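PDB 4V2X: endo-beta-1,4-glucanase (cellulase B) from Bacillus halodurans, which probably cleaves beta-glucans such as cellulose and xyloglucan, using a family 5 glycoside hydrolase module joined to an Ig-like module and a CBM46 module. Local coordinates for residues Tyr122-Pro126 / Gln127-Arg131; Asn130-Asp133 / Gln134-Trp138; Asp260-Asp264 / Pro265-Ala269. All coordinates share one frame; numbering follows the deposited sequence.

All three contacts are local and lie in the family 5 catalytic module, a beta/alpha barrel of eight parallel strands. Interactions 1 and 2 follow each other on helix 126-141 and share Asn130 and Arg131; their centres are about 11 Å apart. Interaction 3 is separate: it joins helix 249-262 to barrel strand 267-273. Its centre lies about 29 Å and about 27 Å from those of interactions 1 and 2. These two are away from the known calcium sites. In interaction 3 the side chain of Leu262 is about 9 Å from a bound calcium ion. The neighbouring Lys261 forms salt bridges with the calcium ligand Asp216 and with Asp217 of the second subunit.

Interaction 1. Residues Tyr122-Pro126 / Gln127-Arg131; sequences YPIDP and QFLNR
Asp125 caps the start of helix 126-141 by receiving the backbone N-H groups of Gln127 and Phe128, in the loop that leads from barrel strand 105-108 into this helix. Its CG stands anti to its backbone N (chi1 173°), which swings the carboxylate round to the first turn. The two oxygens share the work. OD1 of Asp125 takes N of Gln127 at 3.3 Å, and OD2 of Asp125 takes N of Phe128 at 3.2 Å. Both bonds are weak. The regular helix bonds begin at the same residue: N of Leu129 meets O of Asp125 at 3.0 Å and almost straight (176°). Pro126 fills the first helical position, where its lack of an N-H costs no helix bond. Its O accepts N of Asn130 at 2.9 Å. Ile124 and Leu129 bracket the cap as a hydrophobic staple, with CG2 of Ile124 4.0 Å from CB of Leu129. A water links the cap to the next turn. It donates to OD2 of Asp125 at 3.0 Å and accepts from NH1 of Arg131, lying in plane at the guanidinium edge. With an alanine here instead of Asp125, the N-H groups of Gln127 and Phe128 would probably lose their side-chain cap, and the water its carboxylate partner. Arg131 also forms a salt bridge with Glu82. Phe128 packs on the loop residues Val110 and Arg115, while Ile124 and Leu129 rest against Leu175 and His182 of helix 165-183.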
loop_
_atom_site.group_PDB
_atom_site.type_symbol
_atom_site.label_atom_id
_atom_site.label_comp_id
_atom_site.label_asym_id
_atom_site.label_seq_id
_atom_site.Cartn_x
_atom_site.Cartn_y
_atom_site.Cartn_z
ATOM N N TYR A 122 -5.563 3.128 -29.408
ATOM C CA TYR A 122 -6.309 4.308 -28.958
ATOM C C TYR A 122 -5.744 5.627 -29.499
ATOM O O TYR A 122 -5.434 6.546 -28.723
ATOM C CB TYR A 122 -6.336 4.344 -27.432
ATOM C CG TYR A 122 -7.064 3.180 -26.821
ATOM C CD1 TYR A 122 -8.450 3.166 -26.770
ATOM C CD2 TYR A 122 -6.372 2.096 -26.289
ATOM C CE1 TYR A 122 -9.133 2.110 -26.207
ATOM C CE2 TYR A 122 -7.050 1.026 -25.723
ATOM C CZ TYR A 122 -8.428 1.042 -25.683
ATOM O OH TYR A 122 -9.122 0.003 -25.114
ATOM N N PRO A 123 -5.617 5.735 -30.834
ATOM C CA PRO A 123 -4.968 6.921 -31.386
ATOM C C PRO A 123 -5.752 8.200 -31.113
ATOM O O PRO A 123 -6.957 8.259 -31.365
ATOM C CB PRO A 123 -4.924 6.631 -32.894
ATOM C CG PRO A 123 -6.045 5.679 -33.126
ATOM C CD PRO A 123 -6.076 4.818 -31.892
ATOM N N ILE A 124 -5.065 9.212 -30.604
ATOM C CA ILE A 124 -5.711 10.482 -30.314
ATOM C C ILE A 124 -5.993 11.185 -31.638
ATOM O O ILE A 124 -5.114 11.242 -32.505
ATOM C CB ILE A 124 -4.845 11.368 -29.397
ATOM C CG1 ILE A 124 -4.688 10.702 -28.027
ATOM C CG2 ILE A 124 -5.470 12.753 -29.251
ATOM C CD1 ILE A 124 -3.610 11.313 -27.159
ATOM N N ASP A 125 -7.218 11.685 -31.799
ATOM C CA ASP A 125 -7.577 12.495 -32.964
ATOM C C ASP A 125 -6.557 13.622 -33.107
ATOM O O ASP A 125 -6.453 14.469 -32.224
ATOM C CB ASP A 125 -8.989 13.083 -32.818
ATOM C CG ASP A 125 -9.341 14.077 -33.940
ATOM O OD1 ASP A 125 -8.837 13.932 -35.070
ATOM O OD2 ASP A 125 -10.115 15.021 -33.691
ATOM N N PRO A 126 -5.803 13.643 -34.222
ATOM C CA PRO A 126 -4.769 14.681 -34.372
ATOM C C PRO A 126 -5.310 16.108 -34.439
ATOM O O PRO A 126 -4.612 17.056 -34.074
ATOM C CB PRO A 126 -4.074 14.325 -35.699
ATOM C CG PRO A 126 -4.629 13.038 -36.151
ATOM C CD PRO A 126 -5.824 12.679 -35.341
ATOM N N GLN A 127 -6.538 16.263 -34.918
ATOM C CA GLN A 127 -7.144 17.581 -35.054
ATOM C C GLN A 127 -7.471 18.139 -33.678
ATOM O O GLN A 127 -7.194 19.298 -33.368
ATOM C CB GLN A 127 -8.408 17.503 -35.915
ATOM C CG GLN A 127 -8.140 17.507 -37.416
ATOM C CD GLN A 127 -7.436 16.261 -37.924
ATOM O OE1 GLN A 127 -8.029 15.187 -38.006
ATOM N NE2 GLN A 127 -6.167 16.406 -38.291
ATOM N N PHE A 128 -8.055 17.294 -32.849
ATOM C CA PHE A 128 -8.332 17.661 -31.467
ATOM C C PHE A 128 -7.035 17.978 -30.737
ATOM O O PHE A 128 -6.911 19.023 -30.116
ATOM C CB PHE A 128 -9.075 16.538 -30.773
ATOM C CG PHE A 128 -9.443 16.853 -29.354
ATOM C CD1 PHE A 128 -10.458 17.752 -29.079
ATOM C CD2 PHE A 128 -8.773 16.250 -28.297
ATOM C CE1 PHE A 128 -10.802 18.053 -27.766
ATOM C CE2 PHE A 128 -9.121 16.535 -26.985
ATOM C CZ PHE A 128 -10.138 17.438 -26.722
ATOM N N LEU A 129 -6.057 17.084 -30.832
ATOM C CA LEU A 129 -4.754 17.320 -30.217
ATOM C C LEU A 129 -4.106 18.631 -30.676
ATOM O O LEU A 129 -3.546 19.365 -29.864
ATOM C CB LEU A 129 -3.811 16.133 -30.462
ATOM C CG LEU A 129 -2.436 16.169 -29.783
ATOM C CD1 LEU A 129 -2.569 16.387 -28.283
ATOM C CD2 LEU A 129 -1.676 14.883 -30.073
ATOM N N ASN A 130 -4.184 18.944 -31.967
ATOM C CA ASN A 130 -3.623 20.209 -32.439
ATOM C C ASN A 130 -4.328 21.437 -31.843
ATOM O O ASN A 130 -3.687 22.452 -31.584
ATOM C CB ASN A 130 -3.610 20.274 -33.970
ATOM C CG ASN A 130 -2.432 19.523 -34.573
ATOM O OD1 ASN A 130 -1.362 19.450 -33.971
ATOM N ND2 ASN A 130 -2.619 18.971 -35.768
ATOM N N ARG A 131 -5.632 21.343 -31.615
ATOM C CA ARG A 131 -6.360 22.444 -30.985
ATOM C C ARG A 131 -5.928 22.624 -29.526
ATOM O O ARG A 131 -5.710 23.748 -29.080
ATOM C CB ARG A 131 -7.868 22.225 -31.085
ATOM C CG ARG A 131 -8.387 22.248 -32.514
ATOM C CD ARG A 131 -9.822 22.743 -32.573
ATOM N NE ARG A 131 -10.728 21.886 -31.807
ATOM C CZ ARG A 131 -11.163 20.692 -32.208
ATOM N NH1 ARG A 131 -10.771 20.176 -33.365
ATOM N NH2 ARG A 131 -11.994 20.002 -31.435
HETATM O O HOH W 1 -11.610 17.520 -34.337
#

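Interaction 2. Residues Asn130-Asp133 / Gln134-Trp138; sequences NRVD and QVVQW
Asp133 overlaps Gln137 one turn further on, the carboxylate of the first standing almost square to the amide of the second, with planes 86° apart. With CG beside its own backbone N (chi1 -69°), the chain of Gln137 reaches back along the helix over Asp133. Its CG is 3.3 Å from O of Asp133. The modelled separation of 2.4 Å between OD1 of Asp133 and NE2 of Gln137 is very short, and the exact placing of the pair is doubtful. In the backbone, N of Gln137 bonds to O of Asp133 at 2.9 Å, as in any alpha helix. Another side of the helix is apolar. CG1 of Val132 comes within 4.4 Å of CG2 of Val136, and Val135 and Val136 pack on Ile108 of barrel strand 105-108. A branch of Val135, CG2, lies 3.4 Å from the carbonyl O of Arg131. Gln134 lays its CG over one face of the Trp138 ring, toward the rim. The polar ends have outside partners: OD2 of Asp133 hydrogen-bonds to NE2 of His182, and NE2 of Gln137 to OH of Tyr186. The buried carboxylate is thus not isolated, and His182 would probably help to stabilise its negative charge.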
loop_
_atom_site.group_PDB
_atom_site.type_symbol
_atom_site.label_atom_id
_atom_site.label_comp_id
_atom_site.label_asym_id
_atom_site.label_seq_id
_atom_site.Cartn_x
_atom_site.Cartn_y
_atom_site.Cartn_z
ATOM N N ASN A 130 -4.184 18.944 -31.967
ATOM C CA ASN A 130 -3.623 20.209 -32.439
ATOM C C ASN A 130 -4.328 21.437 -31.843
ATOM O O ASN A 130 -3.687 22.452 -31.584
ATOM C CB ASN A 130 -3.610 20.274 -33.970
ATOM C CG ASN A 130 -2.432 19.523 -34.573
ATOM O OD1 ASN A 130 -1.362 19.450 -33.971
ATOM N ND2 ASN A 130 -2.619 18.971 -35.768
ATOM N N ARG A 131 -5.632 21.343 -31.615
ATOM C CA ARG A 131 -6.360 22.444 -30.985
ATOM C C ARG A 131 -5.928 22.624 -29.526
ATOM O O ARG A 131 -5.710 23.748 -29.080
ATOM C CB ARG A 131 -7.868 22.225 -31.085
ATOM C CG ARG A 131 -8.387 22.248 -32.514
ATOM C CD ARG A 131 -9.822 22.743 -32.573
ATOM N NE ARG A 131 -10.728 21.886 -31.807
ATOM C CZ ARG A 131 -11.163 20.692 -32.208
ATOM N NH1 ARG A 131 -10.771 20.176 -33.365
ATOM N NH2 ARG A 131 -11.994 20.002 -31.435
ATOM N N VAL A 132 -5.784 21.514 -28.802
ATOM C CA VAL A 132 -5.265 21.558 -27.431
ATOM C C VAL A 132 -3.857 22.153 -27.448
ATOM O O VAL A 132 -3.532 23.060 -26.682
ATOM C CB VAL A 132 -5.233 20.152 -26.790
ATOM C CG1 VAL A 132 -4.523 20.191 -25.440
ATOM C CG2 VAL A 132 -6.650 19.602 -26.637
ATOM N N ASP A 133 -3.035 21.638 -28.352
ATOM C CA ASP A 133 -1.673 22.106 -28.534
ATOM C C ASP A 133 -1.591 23.625 -28.766
ATOM O O ASP A 133 -0.752 24.312 -28.181
ATOM C CB ASP A 133 -1.071 21.366 -29.729
ATOM C CG ASP A 133 0.341 21.753 -29.994
ATOM O OD1 ASP A 133 0.559 22.759 -30.697
ATOM O OD2 ASP A 133 1.236 21.035 -29.520
ATOM N N GLN A 134 -2.455 24.140 -29.634
ATOM C CA GLN A 134 -2.460 25.568 -29.938
ATOM C C GLN A 134 -2.678 26.392 -28.674
ATOM O O GLN A 134 -2.023 27.410 -28.455
ATOM C CB GLN A 134 -3.536 25.876 -30.973
ATOM C CG GLN A 134 -3.677 27.347 -31.347
ATOM C CD GLN A 134 -2.440 27.927 -32.004
ATOM O OE1 GLN A 134 -2.362 28.016 -33.233
ATOM N NE2 GLN A 134 -1.468 28.331 -31.195
ATOM N N VAL A 135 -3.586 25.932 -27.827
ATOM C CA VAL A 135 -3.871 26.649 -26.586
ATOM C C VAL A 135 -2.693 26.548 -25.608
ATOM O O VAL A 135 -2.329 27.533 -24.966
ATOM C CB VAL A 135 -5.186 26.169 -25.954
ATOM C CG1 VAL A 135 -5.454 26.933 -24.673
ATOM C CG2 VAL A 135 -6.341 26.363 -26.936
ATOM N N VAL A 136 -2.074 25.376 -25.520
ATOM C CA VAL A 136 -0.863 25.212 -24.719
ATOM C C VAL A 136 0.206 26.209 -25.171
ATOM O O VAL A 136 0.804 26.896 -24.338
ATOM C CB VAL A 136 -0.320 23.764 -24.780
ATOM C CG1 VAL A 136 1.077 23.673 -24.169
ATOM C CG2 VAL A 136 -1.272 22.810 -24.066
ATOM N N GLN A 137 0.422 26.294 -26.483
ATOM C CA GLN A 137 1.418 27.218 -27.044
ATOM C C GLN A 137 1.106 28.674 -26.727
ATOM O O GLN A 137 2.003 29.432 -26.364
ATOM C CB GLN A 137 1.546 27.040 -28.561
ATOM C CG GLN A 137 2.176 25.722 -28.969
ATOM C CD GLN A 137 2.343 25.597 -30.472
ATOM O OE1 GLN A 137 2.490 26.591 -31.176
ATOM N NE2 GLN A 137 2.336 24.368 -30.966
ATOM N N TRP A 138 -0.154 29.071 -26.875
ATOM C CA TRP A 138 -0.553 30.444 -26.558
ATOM C C TRP A 138 -0.252 30.790 -25.103
ATOM O O TRP A 138 0.258 31.868 -24.802
ATOM C CB TRP A 138 -2.043 30.663 -26.810
ATOM C CG TRP A 138 -2.434 30.790 -28.251
ATOM C CD1 TRP A 138 -1.644 31.196 -29.295
ATOM C CD2 TRP A 138 -3.735 30.557 -28.802
ATOM N NE1 TRP A 138 -2.373 31.217 -30.460
ATOM C CE2 TRP A 138 -3.656 30.824 -30.186
ATOM C CE3 TRP A 138 -4.959 30.141 -28.264
ATOM C CZ2 TRP A 138 -4.755 30.687 -31.035
ATOM C CZ3 TRP A 138 -6.049 30.005 -29.112
ATOM C CH2 TRP A 138 -5.936 30.275 -30.485
#

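Interaction 3. Residues Asp260-Asp264 / Pro265-Ala269; sequences DKLDD and PNLIA
Asp264 turns its CG away from its backbone N (chi1 -177°), and this carries the carboxylate forward past Pro265 to the backbone of Asn266. Leu267 swings its CG to the side of its own backbone N (chi1 -62°), which sends its branches back toward Leu262 and Asp264. N of Asn266 then donates to OD2 of Asp264 at 2.9 Å, with an N-H...O angle of 154°. The donor comes from above the carboxylate plane. This closes an Asx turn with Pro265 at its middle position. The proline ring is crossed at about a right angle by the acid, and CD of Pro265 lies 3.4 Å from CG of Asp264. Next to the turn is an apolar contact. CD1 of Leu267 touches CB of Leu262 at 3.9 Å and CD1 of Leu262 at 4.1 Å, the two side chains also crossing nearly square. CG of Leu267 is 3.7 Å from OD2 of Asp264, so hydrocarbon lies close to the bonded oxygen. Asp263, with positive phi, is where the chain leaves helix 249-262. Residues 260-269 run from the end of that helix through a short turn into strand 267-273, within a beta-alpha-beta unit of the barrel. Leu262 packs on Phe223 of helix 209-227, and Asn266 uses its ND2 to hydrogen-bond O of Ile235. OD1 of Asp264 forms a salt bridge with Arg227. The carboxylate is thus engaged at both oxygens, among others by the Arg227 charge and the N-H of Asn266, which probably fixes its rotation and keeps it ionised.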
loop_
_atom_site.group_PDB
_atom_site.type_symbol
_atom_site.label_atom_id
_atom_site.label_comp_id
_atom_site.label_asym_id
_atom_site.label_seq_id
_atom_site.Cartn_x
_atom_site.Cartn_y
_atom_site.Cartn_z
ATOM N N ASP A 260 7.138 9.251 -2.375
ATOM C CA ASP A 260 8.383 8.845 -1.701
ATOM C C ASP A 260 9.060 7.698 -2.460
ATOM O O ASP A 260 10.274 7.710 -2.691
ATOM C CB ASP A 260 8.071 8.426 -0.258
ATOM C CG ASP A 260 9.320 8.206 0.586
ATOM O OD1 ASP A 260 10.307 8.931 0.399
ATOM O OD2 ASP A 260 9.292 7.317 1.458
ATOM N N LYS A 261 8.250 6.720 -2.854
ATOM C CA LYS A 261 8.698 5.550 -3.600
ATOM C C LYS A 261 9.391 5.898 -4.916
ATOM O O LYS A 261 10.400 5.286 -5.286
ATOM C CB LYS A 261 7.481 4.666 -3.895
ATOM C CG LYS A 261 7.769 3.427 -4.714
ATOM C CD LYS A 261 6.480 2.753 -5.155
ATOM C CE LYS A 261 5.799 3.499 -6.291
ATOM N NZ LYS A 261 4.636 2.725 -6.803
ATOM N N LEU A 262 8.843 6.872 -5.627
ATOM C CA LEU A 262 9.303 7.183 -6.974
ATOM C C LEU A 262 10.671 7.856 -6.986
ATOM O O LEU A 262 11.321 7.883 -8.027
ATOM C CB LEU A 262 8.268 8.035 -7.715
ATOM C CG LEU A 262 6.953 7.278 -7.967
ATOM C CD1 LEU A 262 5.885 8.210 -8.492
ATOM C CD2 LEU A 262 7.147 6.102 -8.916
ATOM N N ASP A 263 11.092 8.397 -5.842
ATOM C CA ASP A 263 12.481 8.820 -5.639
ATOM C C ASP A 263 12.911 9.806 -6.723
ATOM O O ASP A 263 13.942 9.634 -7.370
ATOM C CB ASP A 263 13.380 7.579 -5.612
ATOM C CG ASP A 263 14.777 7.862 -5.090
ATOM O OD1 ASP A 263 14.954 8.764 -4.252
ATOM O OD2 ASP A 263 15.702 7.164 -5.524
ATOM N N ASP A 264 12.096 10.838 -6.907
ATOM C CA ASP A 264 12.259 11.817 -7.977
ATOM C C ASP A 264 12.081 13.205 -7.384
ATOM O O ASP A 264 11.182 13.408 -6.573
ATOM C CB ASP A 264 11.199 11.587 -9.055
ATOM C CG ASP A 264 11.355 12.513 -10.242
ATOM O OD1 ASP A 264 12.082 12.143 -11.191
ATOM O OD2 ASP A 264 10.730 13.598 -10.250
ATOM N N PRO A 265 12.927 14.167 -7.790
ATOM C CA PRO A 265 12.889 15.501 -7.184
ATOM C C PRO A 265 11.849 16.474 -7.766
ATOM O O PRO A 265 11.699 17.581 -7.242
ATOM C CB PRO A 265 14.304 16.029 -7.461
ATOM C CG PRO A 265 14.680 15.395 -8.759
ATOM C CD PRO A 265 14.038 14.035 -8.757
ATOM N N ASN A 266 11.148 16.080 -8.830
ATOM C CA ASN A 266 10.282 16.995 -9.570
ATOM C C ASN A 266 8.833 16.518 -9.577
ATOM O O ASN A 266 8.188 16.458 -10.624
ATOM C CB ASN A 266 10.817 17.174 -10.992
ATOM C CG ASN A 266 12.182 17.851 -11.014
ATOM O OD1 ASN A 266 12.627 18.404 -10.009
ATOM N ND2 ASN A 266 12.853 17.800 -12.152
ATOM N N LEU A 267 8.338 16.175 -8.391
ATOM C CA LEU A 267 6.956 15.720 -8.227
ATOM C C LEU A 267 6.154 16.739 -7.411
ATOM O O LEU A 267 6.659 17.347 -6.457
ATOM C CB LEU A 267 6.916 14.338 -7.574
ATOM C CG LEU A 267 7.584 13.204 -8.368
ATOM C CD1 LEU A 267 7.514 11.884 -7.605
ATOM C CD2 LEU A 267 6.967 13.067 -9.752
ATOM N N ILE A 268 4.903 16.927 -7.822
ATOM C CA ILE A 268 4.005 17.890 -7.210
ATOM C C ILE A 268 2.765 17.136 -6.756
ATOM O O ILE A 268 2.199 16.364 -7.526
ATOM C CB ILE A 268 3.596 18.988 -8.218
ATOM C CG1 ILE A 268 4.832 19.746 -8.715
ATOM C CG2 ILE A 268 2.611 19.958 -7.582
ATOM C CD1 ILE A 268 4.555 20.621 -9.918
ATOM N N ALA A 269 2.350 17.354 -5.510
ATOM C CA ALA A 269 1.100 16.770 -5.013
ATOM C C ALA A 269 -0.071 17.690 -5.355
ATOM O O ALA A 269 0.065 18.914 -5.301
ATOM C CB ALA A 269 1.172 16.550 -3.511
#